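Local structure of bacterioferritin (Mycobacterium tuberculosis, 3UOI) at residues L12-L17 and D62-L67. The protein probably stores iron, oxidising Fe(2+) with dioxygen at a ferroxidase centre and laying down the ferric mineral inside a 24-subunit, heme-binding shell. Residues are numbered along the deposited sequence; the frame is centred on the assembly and turned at random.
Sequences LLNEQL and DRILLL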
# COMPACT_ATOMS: atom_id res chain seq x y z
N LEU A 12 -32.17 -38.00 31.27
CA LEU A 12 -31.26 -37.12 31.96
C LEU A 12 -30.98 -35.89 31.10
O LEU A 12 -30.96 -34.80 31.56
CB LEU A 12 -30.00 -37.87 32.31
CG LEU A 12 -28.79 -37.04 32.67
CD1 LEU A 12 -28.97 -36.47 33.96
CD2 LEU A 12 -27.64 -37.88 32.64
N LEU A 13 -30.77 -36.16 29.83
CA LEU A 13 -30.49 -35.18 28.85
C LEU A 13 -31.66 -34.26 28.69
O LEU A 13 -31.49 -33.09 28.72
CB LEU A 13 -30.10 -35.86 27.52
CG LEU A 13 -28.67 -36.43 27.42
CD1 LEU A 13 -28.33 -37.16 26.15
CD2 LEU A 13 -27.66 -35.40 27.71
N ASN A 14 -32.84 -34.81 28.57
CA ASN A 14 -34.05 -34.02 28.43
C ASN A 14 -34.34 -33.17 29.65
O ASN A 14 -34.87 -32.13 29.55
CB ASN A 14 -35.25 -34.82 27.99
CG ASN A 14 -35.42 -34.83 26.54
OD1 ASN A 14 -35.57 -33.81 25.93
ND2 ASN A 14 -35.41 -35.99 25.97
N GLU A 15 -33.98 -33.71 30.79
CA GLU A 15 -34.13 -33.01 32.02
C GLU A 15 -33.26 -31.78 32.02
O GLU A 15 -33.66 -30.76 32.44
CB GLU A 15 -33.70 -33.90 33.17
CG GLU A 15 -34.79 -34.60 33.86
CD GLU A 15 -34.29 -35.34 35.06
OE1 GLU A 15 -34.33 -36.55 35.02
OE2 GLU A 15 -33.87 -34.68 36.01
N GLN A 16 -32.02 -31.95 31.58
CA GLN A 16 -31.04 -30.90 31.53
C GLN A 16 -31.42 -29.89 30.49
O GLN A 16 -31.24 -28.73 30.68
CB GLN A 16 -29.63 -31.41 31.41
CG GLN A 16 -28.56 -30.38 31.44
CD GLN A 16 -28.48 -29.59 32.73
OE1 GLN A 16 -28.87 -30.02 33.78
NE2 GLN A 16 -28.00 -28.39 32.61
N LEU A 17 -31.97 -30.37 29.39
CA LEU A 17 -32.41 -29.51 28.34
C LEU A 17 -33.51 -28.60 28.87
O LEU A 17 -33.47 -27.45 28.65
CB LEU A 17 -32.94 -30.33 27.17
CG LEU A 17 -33.69 -29.55 26.10
CD1 LEU A 17 -32.89 -28.36 25.61
CD2 LEU A 17 -34.08 -30.38 24.96
N ASP A 62 -28.58 -31.66 19.86
CA ASP A 62 -27.85 -32.43 18.88
C ASP A 62 -27.55 -33.81 19.48
O ASP A 62 -27.61 -34.77 18.80
CB ASP A 62 -26.47 -31.82 18.55
CG ASP A 62 -26.51 -30.50 17.82
OD1 ASP A 62 -27.43 -30.26 17.12
OD2 ASP A 62 -25.58 -29.75 17.93
N ARG A 63 -27.18 -33.86 20.75
CA ARG A 63 -26.84 -35.14 21.37
C ARG A 63 -28.05 -36.08 21.40
O ARG A 63 -27.95 -37.21 21.05
CB ARG A 63 -26.23 -34.92 22.77
CG ARG A 63 -25.50 -36.06 23.39
CD ARG A 63 -24.39 -36.69 22.54
NE ARG A 63 -24.15 -38.08 22.94
CZ ARG A 63 -23.54 -39.01 22.25
NH1 ARG A 63 -23.02 -38.77 21.11
NH2 ARG A 63 -23.44 -40.21 22.77
N ILE A 64 -29.19 -35.55 21.76
CA ILE A 64 -30.42 -36.26 21.88
C ILE A 64 -30.82 -36.79 20.53
O ILE A 64 -31.22 -37.90 20.41
CB ILE A 64 -31.53 -35.36 22.45
CG1 ILE A 64 -31.19 -34.84 23.86
CG2 ILE A 64 -32.84 -36.01 22.38
CD1 ILE A 64 -32.25 -34.23 24.49
N LEU A 65 -30.70 -35.94 19.52
CA LEU A 65 -31.02 -36.33 18.18
C LEU A 65 -30.09 -37.42 17.64
O LEU A 65 -30.53 -38.36 17.16
CB LEU A 65 -31.12 -35.13 17.25
CG LEU A 65 -32.28 -34.15 17.40
CD1 LEU A 65 -32.22 -33.05 16.31
CD2 LEU A 65 -33.63 -34.87 17.42
N LEU A 66 -28.80 -37.31 17.85
CA LEU A 66 -27.92 -38.34 17.36
C LEU A 66 -28.25 -39.71 18.01
O LEU A 66 -28.05 -40.70 17.44
CB LEU A 66 -26.46 -37.95 17.52
CG LEU A 66 -25.31 -38.70 16.86
CD1 LEU A 66 -24.20 -37.78 16.78
CD2 LEU A 66 -24.82 -39.92 17.60
N LEU A 67 -28.78 -39.71 19.21
CA LEU A 67 -29.11 -40.94 19.89
C LEU A 67 -30.54 -41.32 19.61
O LEU A 67 -31.07 -42.15 20.27
CB LEU A 67 -28.84 -40.89 21.40
CG LEU A 67 -27.40 -40.67 21.81
CD1 LEU A 67 -27.27 -40.00 23.10
CD2 LEU A 67 -26.66 -41.97 21.82
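I64 reaches across to helix 7-36 with its longer branch, laying CG1 against CB of L13 at 4.0 Å and carrying CD1 on over the amide of N14. CG1 stands anti to the carbonyl carbon (chi1 -61°) and the branch runs on extended, which puts the methyl between L13, N14 and L17. The side chains of I64 and N14 cross at about a right angle, with I64 CD1 3.6 Å from N14 OD1, and L17 adds its CD2 methyl at 4.3 Å from the same I64 CD1. The amide itself is held from elsewhere: OD1 takes the backbone N-H of N72 and ND2 gives to the carbonyl of L70, so the methyl rests on a group fixed by the chain that follows helix 40-66. This is the first helix pair of the ferritin-like four-helix bundle, near its end, the two segments running antiparallel at 153° with their axes 10.4 Å apart at the closest. L122 of helix 116-146 also packs on L13, while the side chain of L17 lies about 7 Å from the bound heme and close to E20, a predicted iron ligand. Farther out on L13, CD1 lies 4.1 Å from R63 CG, touching the aliphatic part of the arginine, and 4.3 Å from L67 CD1. The R63 chain bends at chi2, and CG of L67 sits 4.0 Å above one face of its guanidinium, toward the rim. Its polar end is engaged beyond the helix pair: NE hydrogen-bonds to OG of S118, and NH1 forms a salt bridge to E130 of a neighbouring subunit.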